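Local coordinates for protein DYNE8 (Micromonospora chersina, PDB 4AMM) that forms the acyltransferase domain of an iterative polyketide synthase in enediyne (dynemicin) biosynthesis, and probably transfers acyl building blocks for polyketide chain assembly, at residues A[1-5]-A[397-401]; A[24-28]-A[63-67]; A[98-104]-A[342-348]; A[278-283]-A[326-331]. All coordinates share one frame; numbering follows the deposited sequence.

Interaction 1. Residues A[1-5]-A[397-401]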
loop_
_atom_site.group_PDB
_atom_site.type_symbol
_atom_site.label_atom_id
_atom_site.label_comp_id
_atom_site.label_asym_id
_atom_site.label_seq_id
_atom_site.Cartn_x
_atom_site.Cartn_y
_atom_site.Cartn_z
ATOM N N PRO A 1 -10.145 10.445 17.824
ATOM C CA PRO A 1 -9.022 9.662 17.254
ATOM C C PRO A 1 -7.704 9.853 18.060
ATOM O O PRO A 1 -7.534 10.902 18.698
ATOM C CB PRO A 1 -8.897 10.196 15.810
ATOM C CG PRO A 1 -9.620 11.496 15.787
ATOM C CD PRO A 1 -10.631 11.499 16.911
ATOM N N ASP A 2 -6.808 8.842 18.046
ATOM C CA ASP A 2 -5.485 8.905 18.703
ATOM C C ASP A 2 -4.427 9.755 17.976
ATOM O O ASP A 2 -3.420 10.146 18.552
ATOM C CB ASP A 2 -4.930 7.495 19.006
ATOM C CG ASP A 2 -4.762 6.601 17.743
ATOM O OD1 ASP A 2 -5.238 6.967 16.633
ATOM O OD2 ASP A 2 -4.161 5.499 17.882
ATOM N N HIS A 3 -4.670 10.062 16.699
ATOM C CA HIS A 3 -3.839 11.036 16.029
ATOM C C HIS A 3 -4.817 12.063 15.490
ATOM O O HIS A 3 -5.961 11.733 15.070
ATOM C CB HIS A 3 -3.045 10.477 14.837
ATOM C CG HIS A 3 -1.858 9.660 15.221
ATOM N ND1 HIS A 3 -1.990 8.451 15.862
ATOM C CD2 HIS A 3 -0.539 9.886 15.090
ATOM C CE1 HIS A 3 -0.791 7.969 16.127
ATOM N NE2 HIS A 3 0.109 8.808 15.649
ATOM N N GLU A 4 -4.370 13.289 15.538
ATOM C CA GLU A 4 -5.095 14.409 14.983
ATOM C C GLU A 4 -4.424 14.797 13.678
ATOM O O GLU A 4 -3.203 14.642 13.502
ATOM C CB GLU A 4 -5.086 15.565 15.979
ATOM C CG GLU A 4 -6.048 16.643 15.524
ATOM C CD GLU A 4 -7.476 16.033 15.349
ATOM O OE1 GLU A 4 -8.203 15.837 16.355
ATOM O OE2 GLU A 4 -7.796 15.643 14.193
ATOM N N LEU A 5 -5.194 15.377 12.746
ATOM C CA LEU A 5 -4.686 15.885 11.489
ATOM C C LEU A 5 -4.669 17.372 11.491
ATOM O O LEU A 5 -5.739 17.998 11.674
ATOM C CB LEU A 5 -5.655 15.417 10.376
ATOM C CG LEU A 5 -5.376 16.006 8.979
ATOM C CD1 LEU A 5 -3.973 15.619 8.455
ATOM C CD2 LEU A 5 -6.498 15.459 8.037
ATOM N N PHE A 397 -12.099 14.571 7.838
ATOM C CA PHE A 397 -11.493 13.916 8.984
ATOM C C PHE A 397 -12.134 14.345 10.274
ATOM O O PHE A 397 -11.957 13.666 11.289
ATOM C CB PHE A 397 -9.972 14.252 8.965
ATOM C CG PHE A 397 -9.181 13.461 9.988
ATOM C CD1 PHE A 397 -8.719 12.194 9.661
ATOM C CD2 PHE A 397 -8.876 13.993 11.212
ATOM C CE1 PHE A 397 -8.027 11.383 10.652
ATOM C CE2 PHE A 397 -8.121 13.186 12.206
ATOM C CZ PHE A 397 -7.750 11.937 11.905
ATOM N N PHE A 398 -12.877 15.457 10.303
ATOM C CA PHE A 398 -13.448 16.025 11.527
ATOM C C PHE A 398 -14.933 15.736 11.693
ATOM O O PHE A 398 -15.483 16.086 12.721
ATOM C CB PHE A 398 -13.134 17.544 11.588
ATOM C CG PHE A 398 -11.674 17.801 11.702
ATOM C CD1 PHE A 398 -11.087 17.734 12.980
ATOM C CD2 PHE A 398 -10.874 17.932 10.574
ATOM C CE1 PHE A 398 -9.752 17.810 13.134
ATOM C CE2 PHE A 398 -9.460 18.060 10.715
ATOM C CZ PHE A 398 -8.908 17.989 12.012
ATOM N N ALA A 399 -15.500 15.098 10.687
ATOM C CA ALA A 399 -16.957 14.819 10.634
ATOM C C ALA A 399 -17.308 13.551 11.374
ATOM O O ALA A 399 -16.650 12.516 11.231
ATOM C CB ALA A 399 -17.386 14.693 9.191
ATOM N N GLY A 400 -18.377 13.621 12.154
ATOM C CA GLY A 400 -19.040 12.389 12.599
ATOM C C GLY A 400 -18.313 11.633 13.681
ATOM O O GLY A 400 -18.488 10.405 13.769
ATOM N N ARG A 401 -17.561 12.327 14.525
ATOM C CA ARG A 401 -16.792 11.640 15.617
ATOM C C ARG A 401 -17.661 11.225 16.796
ATOM O O ARG A 401 -18.735 11.786 16.985
ATOM C CB ARG A 401 -15.652 12.503 16.126
ATOM C CG ARG A 401 -14.655 12.858 14.989
ATOM C CD ARG A 401 -13.460 13.595 15.554
ATOM N NE ARG A 401 -12.397 13.746 14.575
ATOM C CZ ARG A 401 -11.263 14.362 14.842
ATOM N NH1 ARG A 401 -11.038 14.819 16.087
ATOM N NH2 ARG A 401 -10.339 14.470 13.913
#
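At the edge strand of the small antiparallel sheet, E4 and R401 form a salt bridge that brings the two ends of the chain together. The guanidinium comes end-on, NH1 to E4 OE1 (3.0 Å) and NH2 to E4 OE2 (2.8 Å), each carboxylate oxygen offering its syn lone pair, and the two flat groups are nearly coplanar, 7° apart. A bend at the second torsion of E4 (chi2 57°) folds the carboxylate back, and OE2 also accepts from L5 N on its anti side, tilted 24° from the carboxylate plane. R401 is steadied by the bond from its NH2 to F397 O (3.2 Å), while the P1 ring lies across one guanidinium face, CG 3.4 Å from CZ. Replacing E4 by alanine would probably leave the R401 guanidinium without its charge mate, with F397 O and the P1 ring left to hold it. Next along the strand, L5 CB sits over one face of the F397 ring, 3.6 Å from CD2, and H3 O meets that ring's edge near CZ. L5 O points at the F398 ring edge, 3.2 Å from CZ. Helix 32-45 flanks E4 and F398, with T36 bonding E4 OE1, and helix 376-387 covers L5 and F397.

Interaction 2. Residues A[24-28]-A[63-67]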
loop_
_atom_site.group_PDB
_atom_site.type_symbol
_atom_site.label_atom_id
_atom_site.label_comp_id
_atom_site.label_asym_id
_atom_site.label_seq_id
_atom_site.Cartn_x
_atom_site.Cartn_y
_atom_site.Cartn_z
ATOM N N ARG A 24 2.536 27.622 15.650
ATOM C CA ARG A 24 3.452 27.071 16.655
ATOM C C ARG A 24 3.283 27.757 18.000
ATOM O O ARG A 24 3.195 27.072 19.033
ATOM C CB ARG A 24 4.897 27.148 16.204
ATOM C CG ARG A 24 5.851 26.447 17.198
ATOM C CD ARG A 24 7.257 27.085 17.142
ATOM N NE ARG A 24 8.238 26.237 17.833
ATOM C CZ ARG A 24 8.511 26.243 19.146
ATOM N NH1 ARG A 24 7.878 27.054 19.982
ATOM N NH2 ARG A 24 9.432 25.395 19.616
ATOM N N ALA A 25 3.182 29.080 17.980
ATOM C CA ALA A 25 2.900 29.846 19.190
ATOM C C ALA A 25 1.595 29.414 19.856
ATOM O O ALA A 25 1.578 29.156 21.060
ATOM C CB ALA A 25 2.870 31.315 18.843
ATOM N N ALA A 26 0.532 29.285 19.059
ATOM C CA ALA A 26 -0.813 28.940 19.523
ATOM C C ALA A 26 -0.929 27.547 20.064
ATOM O O ALA A 26 -1.921 27.269 20.766
ATOM C CB ALA A 26 -1.814 29.088 18.434
ATOM N N ALA A 27 0.017 26.677 19.674
ATOM C CA ALA A 27 -0.095 25.244 19.905
ATOM C C ALA A 27 0.583 24.853 21.181
ATOM O O ALA A 27 0.229 23.831 21.770
ATOM C CB ALA A 27 0.523 24.457 18.710
ATOM N N THR A 28 1.569 25.646 21.609
ATOM C CA THR A 28 2.330 25.312 22.792
ATOM C C THR A 28 1.306 25.286 23.941
ATOM O O THR A 28 0.501 26.209 24.112
ATOM C CB THR A 28 3.504 26.293 23.027
ATOM O OG1 THR A 28 2.977 27.609 23.190
ATOM C CG2 THR A 28 4.515 26.291 21.826
ATOM N N GLY A 63 3.766 17.258 19.769
ATOM C CA GLY A 63 4.068 16.634 18.471
ATOM C C GLY A 63 3.792 17.651 17.352
ATOM O O GLY A 63 4.526 17.667 16.360
ATOM N N LEU A 64 2.719 18.409 17.540
ATOM C CA LEU A 64 2.489 19.502 16.554
ATOM C C LEU A 64 3.632 20.521 16.574
ATOM O O LEU A 64 4.139 20.897 15.523
ATOM C CB LEU A 64 1.124 20.132 16.748
ATOM C CG LEU A 64 0.854 21.328 15.802
ATOM C CD1 LEU A 64 0.925 20.858 14.298
ATOM C CD2 LEU A 64 -0.548 21.881 16.104
ATOM N N VAL A 65 4.067 20.960 17.759
ATOM C CA VAL A 65 5.196 21.944 17.852
ATOM C C VAL A 65 6.414 21.367 17.183
ATOM O O VAL A 65 7.085 22.085 16.396
ATOM C CB VAL A 65 5.492 22.293 19.335
ATOM C CG1 VAL A 65 6.770 23.117 19.463
ATOM C CG2 VAL A 65 4.388 22.980 19.840
ATOM N N ALA A 66 6.712 20.074 17.436
ATOM C CA ALA A 66 7.856 19.416 16.813
ATOM C C ALA A 66 7.736 19.416 15.279
ATOM O O ALA A 66 8.716 19.745 14.576
ATOM C CB ALA A 66 8.024 17.953 17.299
ATOM N N ALA A 67 6.563 19.015 14.762
ATOM C CA ALA A 67 6.367 19.103 13.306
ATOM C C ALA A 67 6.493 20.511 12.672
ATOM O O ALA A 67 7.082 20.627 11.609
ATOM C CB ALA A 67 4.991 18.491 12.922
#
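R24, in the last turn of helix 13-27, comes close to V65 near the beginning of helix 61-76, their CA atoms 5.5 Å apart, and the two helices meet here through side chains. V65 has the largest share of the contact. Its CG1 branch, anti to the backbone N (chi1 171°), rests over one face of the R24 guanidinium, offset toward the rim and 3.5 Å from NH2. The arginine reaches this place with its chain extended from CG to NE, and its polar end goes on to a salt bridge with D69 one turn further along helix 61-76. Were R24 an alanine, D69 would probably lose this charged partner and V65 CG1 the flat group that covers it. The other branch, CG2, meets T28 CG2 at 3.9 Å. T28 is the first residue past the helix, and its OG1 donates to A25 O (3.0 Å), which fixes the rotation of the methyl turned to V65. On the buried side, A27 CB touches L64 CD2 at 3.8 Å, the small alanine methyl against a leucine branch. The arrangement belongs to a compact alpha/beta subdomain of helices and an antiparallel sheet, consistent with the ketosynthase-to-acyltransferase linker of modular and iterative synthases.

Interaction 3. Residues A[98-104]-A[342-348]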
loop_
_atom_site.group_PDB
_atom_site.type_symbol
_atom_site.label_atom_id
_atom_site.label_comp_id
_atom_site.label_asym_id
_atom_site.label_seq_id
_atom_site.Cartn_x
_atom_site.Cartn_y
_atom_site.Cartn_z
ATOM N N ARG A 98 2.724 14.386 -7.920
ATOM C CA ARG A 98 2.057 13.219 -8.517
ATOM C C ARG A 98 1.884 12.157 -7.422
ATOM O O ARG A 98 2.891 11.775 -6.797
ATOM C CB ARG A 98 2.930 12.617 -9.591
ATOM C CG ARG A 98 2.936 13.539 -10.826
ATOM C CD ARG A 98 3.890 12.997 -11.937
ATOM N NE ARG A 98 3.386 11.771 -12.483
ATOM C CZ ARG A 98 2.485 11.683 -13.457
ATOM N NH1 ARG A 98 1.974 12.797 -14.007
ATOM N NH2 ARG A 98 2.063 10.516 -13.911
ATOM N N VAL A 99 0.630 11.721 -7.209
ATOM C CA VAL A 99 0.333 10.712 -6.151
ATOM C C VAL A 99 -0.151 9.505 -6.802
ATOM O O VAL A 99 -1.059 9.521 -7.630
ATOM C CB VAL A 99 -0.727 11.268 -5.155
ATOM C CG1 VAL A 99 -1.059 10.173 -4.129
ATOM C CG2 VAL A 99 -0.161 12.477 -4.400
ATOM N N GLY A 100 0.404 8.319 -6.376
ATOM C CA GLY A 100 -0.072 7.027 -6.887
ATOM C C GLY A 100 -0.716 6.250 -5.769
ATOM O O GLY A 100 -0.348 6.463 -4.620
ATOM N N LEU A 101 -1.626 5.348 -6.089
ATOM C CA LEU A 101 -2.221 4.444 -5.106
ATOM C C LEU A 101 -1.639 3.044 -5.134
ATOM O O LEU A 101 -1.324 2.500 -6.162
ATOM C CB LEU A 101 -3.736 4.332 -5.284
ATOM C CG LEU A 101 -4.497 5.669 -5.400
ATOM C CD1 LEU A 101 -5.969 5.348 -5.572
ATOM C CD2 LEU A 101 -4.286 6.472 -4.140
ATOM N N LEU A 102 -1.538 2.496 -3.935
ATOM C CA LEU A 102 -1.141 1.039 -3.742
ATOM C C LEU A 102 -2.235 0.267 -3.091
ATOM O O LEU A 102 -2.680 0.653 -2.011
ATOM C CB LEU A 102 0.100 1.000 -2.856
ATOM C CG LEU A 102 1.302 1.854 -3.285
ATOM C CD1 LEU A 102 2.414 1.815 -2.163
ATOM C CD2 LEU A 102 1.904 1.396 -4.574
ATOM N N PHE A 103 -2.670 -0.831 -3.741
ATOM C CA PHE A 103 -3.724 -1.642 -3.146
ATOM C C PHE A 103 -3.118 -2.993 -2.696
ATOM O O PHE A 103 -2.606 -3.753 -3.544
ATOM C CB PHE A 103 -4.816 -1.916 -4.179
ATOM C CG PHE A 103 -5.692 -0.673 -4.427
ATOM C CD1 PHE A 103 -6.749 -0.440 -3.586
ATOM C CD2 PHE A 103 -5.436 0.227 -5.469
ATOM C CE1 PHE A 103 -7.578 0.707 -3.747
ATOM C CE2 PHE A 103 -6.277 1.406 -5.614
ATOM C CZ PHE A 103 -7.332 1.621 -4.780
ATOM N N PRO A 104 -3.148 -3.253 -1.373
ATOM C CA PRO A 104 -2.437 -4.438 -0.866
ATOM C C PRO A 104 -3.138 -5.720 -1.169
ATOM O O PRO A 104 -4.369 -5.833 -1.419
ATOM C CB PRO A 104 -2.442 -4.186 0.637
ATOM C CG PRO A 104 -3.744 -3.469 0.872
ATOM C CD PRO A 104 -3.843 -2.486 -0.341
ATOM N N ALA A 342 5.430 8.683 -9.495
ATOM C CA ALA A 342 4.705 9.385 -8.472
ATOM C C ALA A 342 5.692 9.793 -7.422
ATOM O O ALA A 342 6.537 8.993 -6.997
ATOM C CB ALA A 342 3.611 8.488 -7.818
ATOM N N ASP A 343 5.623 11.011 -6.967
ATOM C CA ASP A 343 6.423 11.470 -5.885
ATOM C C ASP A 343 6.041 10.914 -4.537
ATOM O O ASP A 343 6.887 10.785 -3.630
ATOM C CB ASP A 343 6.272 12.978 -5.794
ATOM C CG ASP A 343 6.552 13.669 -7.122
ATOM O OD1 ASP A 343 7.727 13.534 -7.559
ATOM O OD2 ASP A 343 5.653 14.265 -7.756
ATOM N N LEU A 344 4.777 10.545 -4.399
ATOM C CA LEU A 344 4.324 9.996 -3.171
ATOM C C LEU A 344 3.284 8.889 -3.487
ATOM O O LEU A 344 2.488 8.991 -4.414
ATOM C CB LEU A 344 3.795 11.191 -2.354
ATOM C CG LEU A 344 3.255 10.963 -0.982
ATOM C CD1 LEU A 344 3.383 12.278 -0.294
ATOM C CD2 LEU A 344 1.794 10.522 -1.131
ATOM N N LEU A 345 3.320 7.799 -2.709
ATOM C CA LEU A 345 2.365 6.705 -2.894
ATOM C C LEU A 345 1.517 6.621 -1.648
ATOM O O LEU A 345 2.055 6.725 -0.522
ATOM C CB LEU A 345 3.151 5.398 -3.075
ATOM C CG LEU A 345 3.988 5.399 -4.319
ATOM C CD1 LEU A 345 5.089 4.405 -4.291
ATOM C CD2 LEU A 345 3.096 5.192 -5.537
ATOM N N VAL A 346 0.240 6.386 -1.769
ATOM C CA VAL A 346 -0.640 6.189 -0.655
ATOM C C VAL A 346 -1.267 4.824 -0.767
ATOM O O VAL A 346 -1.876 4.464 -1.800
ATOM C CB VAL A 346 -1.783 7.295 -0.652
ATOM C CG1 VAL A 346 -2.768 6.979 0.497
ATOM C CG2 VAL A 346 -1.097 8.664 -0.442
ATOM N N GLU A 347 -1.067 4.001 0.250
ATOM C CA GLU A 347 -1.692 2.658 0.300
ATOM C C GLU A 347 -3.123 2.730 0.800
ATOM O O GLU A 347 -3.413 3.391 1.831
ATOM C CB GLU A 347 -0.770 1.762 1.166
ATOM C CG GLU A 347 -1.263 0.311 1.302
ATOM C CD GLU A 347 -0.271 -0.558 2.079
ATOM O OE1 GLU A 347 0.731 -0.037 2.610
ATOM O OE2 GLU A 347 -0.419 -1.752 1.956
ATOM N N VAL A 348 -4.003 2.070 0.037
ATOM C CA VAL A 348 -5.485 2.121 0.285
ATOM C C VAL A 348 -6.031 0.734 0.665
ATOM O O VAL A 348 -6.435 -0.074 -0.169
ATOM C CB VAL A 348 -6.143 2.577 -1.029
ATOM C CG1 VAL A 348 -7.678 2.853 -0.870
ATOM C CG2 VAL A 348 -5.517 3.876 -1.554
#
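V348 N donates to L102 O at 2.8 Å, in an almost straight bond (168°), and just before the ladder begins R98 N reaches the anti lone pair of D343 OD2 at 2.9 Å. Between them G100 N, V346 N and L102 N bond to L344 O, G100 O and V346 O, the register of two neighbouring parallel strands, and L344 N closes the row on R98 O. CA-H groups of V99, L101, L345 and E347 lie against the same carbonyl oxygens. E347 extends its chain (chi2 176°) beside P104, OE2 3.4 Å from CB, and its carboxylate accepts from the backbone N-H groups of L354 and S355, at the start of helix 353-360. On the face bearing L102 and L345, L102 CD1 touches L345 CB at 3.8 Å; G100 lacks a side chain there, which lets L345 CD2 come within 3.9 Å of its CA. On the face bearing V99 and L101, V99 CG1 meets V346 CG2. Just past strand 344-347, V348 CG2 meets L101 CD2 (3.9 Å), and F103 and V348 run side by side, CE1 to CG1 3.6 Å. Helix 144-165 packs on L101, F103 and V348. Strand 99-103 is the middle of five parallel strands, with 344-347 beside it, in a Rossmann-like core; F103 also touches the probable nucleophile elbow of the acyltransferase fold.

Interaction 4. Residues A[278-283]-A[326-331]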
loop_
_atom_site.group_PDB
_atom_site.type_symbol
_atom_site.label_atom_id
_atom_site.label_comp_id
_atom_site.label_asym_id
_atom_site.label_seq_id
_atom_site.Cartn_x
_atom_site.Cartn_y
_atom_site.Cartn_z
ATOM N N HIS A 278 1.081 -18.213 -6.555
ATOM C CA HIS A 278 1.830 -17.635 -7.710
ATOM C C HIS A 278 2.825 -18.607 -8.265
ATOM O O HIS A 278 3.982 -18.305 -8.577
ATOM C CB HIS A 278 2.436 -16.263 -7.314
ATOM C CG HIS A 278 1.375 -15.265 -7.101
ATOM N ND1 HIS A 278 0.668 -14.795 -8.218
ATOM C CD2 HIS A 278 0.761 -14.760 -6.014
ATOM C CE1 HIS A 278 -0.278 -13.973 -7.795
ATOM N NE2 HIS A 278 -0.273 -13.949 -6.450
ATOM N N SER A 279 2.322 -19.846 -8.500
ATOM C CA SER A 279 3.081 -20.913 -9.126
ATOM C C SER A 279 2.060 -21.744 -9.927
ATOM O O SER A 279 0.870 -21.679 -9.689
ATOM C CB SER A 279 3.815 -21.792 -8.084
ATOM O OG SER A 279 2.941 -22.793 -7.543
ATOM N N PRO A 280 2.578 -22.659 -10.768
ATOM C CA PRO A 280 1.706 -23.624 -11.459
ATOM C C PRO A 280 0.845 -24.485 -10.563
ATOM O O PRO A 280 -0.151 -25.003 -11.057
ATOM C CB PRO A 280 2.668 -24.473 -12.273
ATOM C CG PRO A 280 3.826 -23.497 -12.577
ATOM C CD PRO A 280 3.957 -22.656 -11.317
ATOM N N LEU A 281 1.202 -24.644 -9.300
ATOM C CA LEU A 281 0.338 -25.471 -8.384
ATOM C C LEU A 281 -0.976 -24.807 -8.123
ATOM O O LEU A 281 -1.904 -25.405 -7.575
ATOM C CB LEU A 281 1.031 -25.753 -7.047
ATOM C CG LEU A 281 2.248 -26.607 -7.302
ATOM C CD1 LEU A 281 2.929 -26.843 -6.004
ATOM C CD2 LEU A 281 1.841 -27.989 -7.991
ATOM N N MET A 282 -1.151 -23.540 -8.502
ATOM C CA MET A 282 -2.445 -22.829 -8.440
ATOM C C MET A 282 -3.289 -22.972 -9.708
ATOM O O MET A 282 -4.397 -22.394 -9.676
ATOM C CB MET A 282 -2.225 -21.334 -8.086
ATOM C CG MET A 282 -1.439 -21.089 -6.826
ATOM S SD MET A 282 -2.058 -21.983 -5.312
ATOM C CE MET A 282 -3.568 -21.088 -5.302
ATOM N N ALA A 283 -2.874 -23.786 -10.658
ATOM C CA ALA A 283 -3.700 -23.882 -11.883
ATOM C C ALA A 283 -5.149 -24.384 -11.614
ATOM O O ALA A 283 -6.066 -23.861 -12.210
ATOM C CB ALA A 283 -2.977 -24.784 -12.878
ATOM N N GLN A 326 -2.976 -14.501 -13.477
ATOM C CA GLN A 326 -2.420 -13.926 -12.218
ATOM C C GLN A 326 -2.113 -15.030 -11.252
ATOM O O GLN A 326 -1.087 -14.892 -10.574
ATOM C CB GLN A 326 -3.410 -13.033 -11.579
ATOM C CG GLN A 326 -2.894 -12.379 -10.274
ATOM C CD GLN A 326 -3.761 -11.298 -9.734
ATOM O OE1 GLN A 326 -4.954 -11.523 -9.509
ATOM N NE2 GLN A 326 -3.217 -10.116 -9.527
ATOM N N LEU A 327 -2.920 -16.061 -11.186
ATOM C CA LEU A 327 -2.753 -16.996 -10.061
ATOM C C LEU A 327 -1.565 -17.909 -10.258
ATOM O O LEU A 327 -0.982 -18.333 -9.257
ATOM C CB LEU A 327 -3.988 -17.817 -9.892
ATOM C CG LEU A 327 -5.021 -17.261 -8.890
ATOM C CD1 LEU A 327 -5.469 -15.842 -9.028
ATOM C CD2 LEU A 327 -6.225 -18.146 -8.855
ATOM N N THR A 328 -1.187 -18.207 -11.523
ATOM C CA THR A 328 -0.114 -19.112 -11.761
ATOM C C THR A 328 1.243 -18.444 -11.969
ATOM O O THR A 328 2.283 -19.014 -11.836
ATOM C CB THR A 328 -0.414 -20.000 -12.982
ATOM O OG1 THR A 328 -0.860 -19.128 -14.011
ATOM C CG2 THR A 328 -1.570 -20.980 -12.639
ATOM N N GLY A 329 1.170 -17.198 -12.468
ATOM C CA GLY A 329 2.351 -16.402 -12.786
ATOM C C GLY A 329 2.867 -15.568 -11.597
ATOM O O GLY A 329 2.176 -15.418 -10.567
ATOM N N PRO A 330 4.014 -14.913 -11.814
ATOM C CA PRO A 330 4.608 -14.139 -10.689
ATOM C C PRO A 330 3.912 -12.803 -10.506
ATOM O O PRO A 330 3.343 -12.235 -11.458
ATOM C CB PRO A 330 6.043 -13.931 -11.121
ATOM C CG PRO A 330 5.933 -13.905 -12.646
ATOM C CD PRO A 330 4.941 -15.064 -12.945
ATOM N N VAL A 331 4.001 -12.253 -9.336
ATOM C CA VAL A 331 3.545 -10.888 -9.009
ATOM C C VAL A 331 4.665 -9.949 -9.348
ATOM O O VAL A 331 5.790 -9.949 -8.783
ATOM C CB VAL A 331 3.230 -10.736 -7.504
ATOM C CG1 VAL A 331 2.806 -9.253 -7.180
ATOM C CG2 VAL A 331 2.172 -11.702 -7.064
HETATM O O HOH W 1 -1.754 -17.639 -6.690
#
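The carbonyl oxygen of L327 takes a bond from a water at 2.8 Å, and the CA-H of H278 points at it too, CA 3.3 Å away. The same water accepts from H278 N at 2.9 Å, bridging the two backbones, and lies above the imidazole of H278. The ring itself is placed by G329, whose oxygen receives the ND1 hydrogen at 2.9 Å, close to the ring plane and nearly in line with the C=O bond. H278 CG lies anti to the carbonyl carbon (chi1 -68°), which brings ND1 toward that oxygen. Q326 O approaches the same edge. Opposite the water, V331 CG2 stands over the middle of the ring, 3.3 Å from its centroid and 8° off the normal, a CH-pi contact. H278 adopts a positive phi (57°), uncommon outside glycine, and its NE2 bonds to S176 OG. This is consistent with the serine-histidine dyad of the acyltransferase family, where a main-chain carbonyl, not an acid, orients the histidine. The HAFH sequence that ends at H278 is, in related synthases, associated with malonyl selection. Beyond the ring, S279 OG, also bonded to A276 O, accepts from L281 N (3.1 Å) in an ST turn, leading into M282, the N-cap of helix 283-294. M282 CB lies beside L327 O and faces L327 CB (4.3 Å), and T328 CG2 nestles on the first turn of that helix, 3.7 Å from A283 N. L327 in turn touches A285 and L289 of helix 283-294, and R201 and M205 of helix 191-206.

How the interactions relate
Interactions 3 and 4 both converge on the probable nucleophile elbow: F103 touches it from the central sheet, while H278 bonds to its serine, S176. Their centres are about 25 Å apart, with nearest atoms about 9 Å. Interactions 1 and 2 belong instead to the small helix-and-sheet subdomain, centres about 18 Å apart and joined through strand 4-10 and helix 13-27, which follow each other in the chain. Interaction 4 lies on the far side of the chain's centre, its centre about 41 Å from that of interaction 1 and about 51 Å from that of interaction 2. In sequence, interaction 1 brings the chain ends together and encloses all the others.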